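Local coordinates for muconolactone isomerase-like protein (Thermus thermophilus, PDB 1VDH), which catalyses the hydrogen peroxide-dependent decarboxylation of Fe-coproporphyrin III to heme b, the last step of coproporphyrin-dependent heme biosynthesis, at the interface of chains A and B. Coordinates in Å, arbitrary orientation; residue numbers count along the deposited sequence, not the author numbering. Chains: chain A/B, muconolactone isomerase-like protein.

Three patches of the A–B interface, one of the subunit contacts of the homopentamer, lie along the seam between neighbouring coproheme decarboxylase chains. The C-alpha centres of contact 1 and contact 3 are about 10 Å apart, and the two share B:Leu193, whose loop is wedged between strand 233-237 and helix 207-217 of chain A. Contact 2 is centred about 17 Å from contact 3 and about 25 Å from contact 1; it takes up the loop after helix 207-217 (A:Arg218, A:Phe219) and helix 221-226. Contact 3 is centred about 7 Å from A:Tyr145, the predicted active-site tyrosine, so subunit assembly and catalytic centre are neighbours.

Contact 1: the interface of chains A and B. Residues chain A 68, 232, 234; chain B 18, 83, 87, 109, 193.
A:Val68 reaches from a loop of chain A into an apolar pocket of chain B, part of the subunit seam of this homopentameric chlorite dismutase-family enzyme. Its CB meets the methyl CD2 of B:Leu87 at 3.7 Å, and B:Leu83 CD1 also lies near this branch point. From CB the two methyls part. CG1, set between the backbone N and the carbonyl carbon (chi1 65°), goes to B:Tyr109 and touches the ring carbon CD1 at 3.8 Å. The two side chains cross at about a right angle, and CG1 meets the inner part of the ring, toward CB, far from the phenol OH. CG2 turns instead to B:Leu18, whose CD1 is 3.9 Å away; here the side chains run past each other in opposite directions. Both B:Leu83 and B:Leu87 come from helix 83-94. Cutting A:Val68 back to an alanine removes both methyls and would probably open a gap against B:Tyr109, B:Leu18 and B:Leu83, leaving these side chains freer to shift.

B:Leu83 serves several neighbours: its CD1 also lies over one face of the B:Tyr109 ring, 3.7 Å above the plane and toward the rim, while CD2 meets A:Val234 CG1 at 4.0 Å. The other methyl of A:Val234, CG2, rests on the backbone of B:Leu193, 3.7 Å from CA. With CG1 anti to the backbone N (chi1 -179°), A:Val234 spreads its methyls between these two leucines.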
# COMPACT_ATOMS: atom_id res chain seq x y z
N VAL A 68 10.64 9.01 17.11
CA VAL A 68 11.04 7.62 17.27
C VAL A 68 10.54 6.74 16.13
O VAL A 68 9.48 7.00 15.55
CB VAL A 68 10.50 7.03 18.62
CG1 VAL A 68 8.97 6.98 18.62
CG2 VAL A 68 11.09 5.65 18.89
N PHE A 232 0.46 7.11 13.90
CA PHE A 232 0.76 7.88 15.11
C PHE A 232 2.27 8.13 15.19
O PHE A 232 3.07 7.19 15.07
CB PHE A 232 0.31 7.13 16.38
CG PHE A 232 -1.18 7.16 16.61
CD1 PHE A 232 -2.04 6.40 15.82
CD2 PHE A 232 -1.72 7.97 17.60
CE1 PHE A 232 -3.42 6.44 16.03
CE2 PHE A 232 -3.10 8.01 17.82
CZ PHE A 232 -3.95 7.25 17.03
N VAL A 234 5.39 9.97 17.46
CA VAL A 234 5.75 10.53 18.76
C VAL A 234 7.13 11.15 18.65
O VAL A 234 8.06 10.53 18.14
CB VAL A 234 5.74 9.48 19.89
CG1 VAL A 234 6.11 10.14 21.22
CG2 VAL A 234 4.36 8.84 20.02
N LEU B 18 11.16 -0.81 22.00
CA LEU B 18 11.44 -0.42 20.63
C LEU B 18 11.88 -1.62 19.81
O LEU B 18 12.84 -2.30 20.17
CB LEU B 18 12.54 0.65 20.55
CG LEU B 18 12.90 1.04 19.10
CD1 LEU B 18 11.74 1.80 18.46
CD2 LEU B 18 14.17 1.90 19.08
N LEU B 83 11.12 6.67 27.02
CA LEU B 83 11.39 6.88 25.60
C LEU B 83 12.79 7.44 25.31
O LEU B 83 13.43 7.02 24.35
CB LEU B 83 10.33 7.80 24.99
CG LEU B 83 10.55 8.30 23.55
CD1 LEU B 83 10.64 7.13 22.57
CD2 LEU B 83 9.43 9.23 23.17
N LEU B 87 15.33 6.41 22.42
CA LEU B 87 15.74 7.34 21.36
C LEU B 87 17.26 7.31 21.28
O LEU B 87 17.83 7.35 20.19
CB LEU B 87 15.26 8.76 21.68
CG LEU B 87 13.77 9.05 21.50
CD1 LEU B 87 13.45 10.46 21.98
CD2 LEU B 87 13.40 8.89 20.03
N TYR B 109 7.07 1.25 18.36
CA TYR B 109 7.28 1.87 19.66
C TYR B 109 6.08 1.55 20.53
O TYR B 109 4.95 1.90 20.19
CB TYR B 109 7.44 3.39 19.53
CG TYR B 109 7.44 4.10 20.87
CD1 TYR B 109 6.63 5.21 21.09
CD2 TYR B 109 8.23 3.64 21.93
CE1 TYR B 109 6.59 5.84 22.34
CE2 TYR B 109 8.20 4.26 23.18
CZ TYR B 109 7.37 5.36 23.38
OH TYR B 109 7.32 5.97 24.61
N LEU B 193 0.80 5.80 20.46
CA LEU B 193 2.25 5.79 20.30
C LEU B 193 2.73 5.28 18.95
O LEU B 193 3.81 5.65 18.49
CB LEU B 193 2.91 4.98 21.42
CG LEU B 193 2.52 5.34 22.86
CD1 LEU B 193 3.25 4.41 23.82
CD2 LEU B 193 2.86 6.79 23.15

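Contact 2: the interface of chains A and B. Residues chain A 218-219, 221, 224-225; chain B 4, 156, 158-159.
The ring of B:Tyr158 is packed against A:Arg218 and A:Phe219. On one face lies the aliphatic CG of A:Arg218, 3.6 Å from the ring centroid in a CH-pi contact; the guanidinium is carried onward. The edge of the tyrosine enters the face of A:Phe219, with B:Tyr158 CD1 3.5 Å above the centre of the phenylalanine ring and the planes 55° apart. The B:His4 ring, poorly ordered, has B:Met159 CE toward the rim of one face and A:Phe219 O at its edge.

Beside the rings, A:Ala224 CB fits between B:Tyr158 CB and the sulfur of B:Met159, the latter 3.8 Å away. The methionine bends at chi2 and chi3, which brings its methyl CE to 3.9 Å from A:Glu221 CG, while its CG packs on A:Arg225 CG. Within chain A, A:Arg225 NH1 forms a salt bridge with A:Glu221 OE2 at 3.0 Å, probably steadying the alkyl chains that flank the methionine.

A polar link comes from B:Asn156: its amide ND2 donates to A:Ala224 O at 2.9 Å in a bond nearly straight at the hydrogen (171°). The acceptor lies close to the amide plane, but the donor stands above the carbonyl plane. Together these contacts fasten B:Asn156 and the 3-10 turn 157-159 of one subunit to the loop at A:Arg218 and A:Phe219 and to helix 221-226 of the next in the pentamer.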
# COMPACT_ATOMS: atom_id res chain seq x y z
N ARG A 218 -10.89 5.73 23.40
CA ARG A 218 -11.41 4.76 22.44
C ARG A 218 -12.65 4.04 22.97
O ARG A 218 -13.42 3.47 22.19
CB ARG A 218 -10.32 3.76 22.02
CG ARG A 218 -10.60 3.11 20.65
CD ARG A 218 -9.32 2.79 19.91
NE ARG A 218 -8.56 4.00 19.59
CZ ARG A 218 -7.43 4.02 18.90
NH1 ARG A 218 -6.89 2.90 18.43
NH2 ARG A 218 -6.81 5.18 18.69
N PHE A 219 -12.88 4.12 24.28
CA PHE A 219 -14.07 3.51 24.88
C PHE A 219 -15.30 4.43 24.85
O PHE A 219 -16.41 4.00 25.15
CB PHE A 219 -13.78 3.02 26.31
CG PHE A 219 -12.80 1.88 26.36
CD1 PHE A 219 -11.44 2.12 26.52
CD2 PHE A 219 -13.23 0.56 26.21
CE1 PHE A 219 -10.51 1.06 26.53
CE2 PHE A 219 -12.32 -0.50 26.22
CZ PHE A 219 -10.96 -0.24 26.38
N GLU A 221 -18.23 6.27 23.03
CA GLU A 221 -18.95 5.87 21.82
C GLU A 221 -18.50 6.60 20.56
O GLU A 221 -18.37 5.99 19.49
CB GLU A 221 -20.47 6.00 22.00
CG GLU A 221 -21.26 5.44 20.81
CD GLU A 221 -22.76 5.35 21.06
OE1 GLU A 221 -23.20 5.50 22.22
OE2 GLU A 221 -23.50 5.10 20.09
N ALA A 224 -15.20 4.81 19.67
CA ALA A 224 -15.44 3.39 19.45
C ALA A 224 -16.20 3.09 18.16
O ALA A 224 -15.83 2.16 17.42
CB ALA A 224 -16.17 2.78 20.65
N ARG A 225 -17.23 3.88 17.87
CA ARG A 225 -18.03 3.67 16.67
C ARG A 225 -17.69 4.54 15.46
O ARG A 225 -17.85 4.10 14.32
CB ARG A 225 -19.53 3.86 16.98
CG ARG A 225 -20.16 2.76 17.83
CD ARG A 225 -21.66 3.00 18.02
NE ARG A 225 -22.39 3.01 16.76
CZ ARG A 225 -23.69 3.27 16.64
NH1 ARG A 225 -24.42 3.54 17.71
NH2 ARG A 225 -24.26 3.25 15.44
N HIS B 4 -24.72 5.27 26.44
CA HIS B 4 -23.60 4.35 26.63
C HIS B 4 -22.64 4.83 27.71
O HIS B 4 -22.14 5.96 27.66
CB HIS B 4 -22.84 4.17 25.31
CG HIS B 4 -21.70 3.19 25.40
ND1 HIS B 4 -21.89 1.83 25.46
CD2 HIS B 4 -20.36 3.39 25.47
CE1 HIS B 4 -20.72 1.23 25.57
NE2 HIS B 4 -19.78 2.15 25.57
N ASN B 156 -17.57 -5.02 17.75
CA ASN B 156 -16.92 -3.83 18.27
C ASN B 156 -16.48 -4.04 19.71
O ASN B 156 -17.26 -3.89 20.64
CB ASN B 156 -17.85 -2.62 18.17
CG ASN B 156 -17.10 -1.31 18.36
OD1 ASN B 156 -16.29 -1.17 19.28
ND2 ASN B 156 -17.36 -0.34 17.49
N TYR B 158 -14.54 -2.24 21.68
CA TYR B 158 -14.64 -1.05 22.51
C TYR B 158 -16.04 -0.64 22.99
O TYR B 158 -16.16 0.13 23.93
CB TYR B 158 -13.90 0.12 21.85
CG TYR B 158 -12.40 -0.11 21.80
CD1 TYR B 158 -11.57 0.36 22.82
CD2 TYR B 158 -11.81 -0.81 20.75
CE1 TYR B 158 -10.18 0.13 22.80
CE2 TYR B 158 -10.44 -1.04 20.71
CZ TYR B 158 -9.63 -0.57 21.73
OH TYR B 158 -8.28 -0.81 21.69
N MET B 159 -17.09 -1.18 22.35
CA MET B 159 -18.47 -0.88 22.75
C MET B 159 -19.03 -1.92 23.74
O MET B 159 -20.09 -1.72 24.33
CB MET B 159 -19.38 -0.80 21.53
CG MET B 159 -19.24 0.49 20.72
SD MET B 159 -19.72 1.93 21.70
CE MET B 159 -21.52 1.65 21.81

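Contact 3: the interface of chains A and B. Residues chain A 207, 210-211, 214; chain B 191-193.
A:Lys211 and B:Gln191 meet with their side chains at a slant to each other, where the 191-193 loop of chain B lies against helix 207-217 of chain A. The lysine runs straight through its first three torsions, CG anti to the backbone N, and turns only at chi4 (-63°). B:Gln191 bends at chi2 (94°), which brings its amide oxygen OE1 alongside the lysine's alkyl chain, 3.6 Å from CG. The amino nitrogen NZ is 3.4 Å from the same OE1, a pair not taken as a hydrogen bond. The backbone O of B:Gln191 also faces the base of this side chain, 3.5 Å from A:Lys211 CB.

One turn farther along the helix, A:Val214 faces B:Gly192 with both methyls: CG1 is 3.6 Å from the glycine N, and CG2 is 3.8 Å from its CA. The glycine has positive phi (75°), and its lack of a side chain lets the valine close on the backbone. B:Gly192 O lies 4.0 Å from A:Phe210 CB. Toward the start of the helix, B:Leu193 CD2 comes to 3.6 Å from A:Pro207 O, and the leucine's CD1 approaches the base of the lysine. Gripping successive turns in this way, the loop of one subunit seats helix 207-217 of its pentamer neighbour close to that subunit's predicted catalytic tyrosine, and may help to steady the coproheme site.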
# COMPACT_ATOMS: atom_id res chain seq x y z
N PRO A 207 5.21 10.92 27.41
CA PRO A 207 4.55 10.24 26.29
C PRO A 207 3.52 9.21 26.74
O PRO A 207 2.59 8.90 26.01
CB PRO A 207 5.73 9.61 25.53
CG PRO A 207 6.76 9.41 26.58
CD PRO A 207 6.66 10.67 27.40
N PHE A 210 -0.03 10.23 26.48
CA PHE A 210 -0.65 10.06 25.16
C PHE A 210 -1.33 8.69 25.12
O PHE A 210 -2.45 8.55 24.63
CB PHE A 210 0.41 10.08 24.05
CG PHE A 210 1.21 11.35 23.97
CD1 PHE A 210 2.55 11.31 23.60
CD2 PHE A 210 0.62 12.59 24.22
CE1 PHE A 210 3.29 12.48 23.47
CE2 PHE A 210 1.36 13.77 24.09
CZ PHE A 210 2.70 13.71 23.71
N LYS A 211 -0.62 7.68 25.62
CA LYS A 211 -1.12 6.31 25.65
C LYS A 211 -2.39 6.17 26.49
O LYS A 211 -3.37 5.55 26.06
CB LYS A 211 -0.04 5.36 26.17
CG LYS A 211 -0.45 3.89 26.18
CD LYS A 211 0.62 3.04 26.83
CE LYS A 211 0.23 1.57 26.84
NZ LYS A 211 -1.00 1.32 27.65
N VAL A 214 -5.44 8.35 24.72
CA VAL A 214 -5.92 7.77 23.46
C VAL A 214 -6.64 6.45 23.71
O VAL A 214 -7.71 6.21 23.15
CB VAL A 214 -4.76 7.60 22.44
CG1 VAL A 214 -5.23 6.83 21.20
CG2 VAL A 214 -4.24 8.97 22.03
N GLN B 191 -1.15 2.37 21.94
CA GLN B 191 -2.28 3.27 21.75
C GLN B 191 -1.72 4.68 21.87
O GLN B 191 -1.09 5.02 22.87
CB GLN B 191 -3.35 3.04 22.82
CG GLN B 191 -3.78 1.58 23.00
CD GLN B 191 -3.02 0.86 24.11
OE1 GLN B 191 -1.86 1.17 24.38
NE2 GLN B 191 -3.67 -0.09 24.76
N GLY B 192 -1.89 5.48 20.82
CA GLY B 192 -1.38 6.84 20.84
C GLY B 192 0.13 6.94 20.65
O GLY B 192 0.68 8.04 20.65
N LEU B 193 0.80 5.80 20.46
CA LEU B 193 2.25 5.79 20.30
C LEU B 193 2.73 5.28 18.95
O LEU B 193 3.81 5.65 18.49
CB LEU B 193 2.91 4.98 21.42
CG LEU B 193 2.52 5.34 22.86
CD1 LEU B 193 3.25 4.41 23.82
CD2 LEU B 193 2.86 6.79 23.15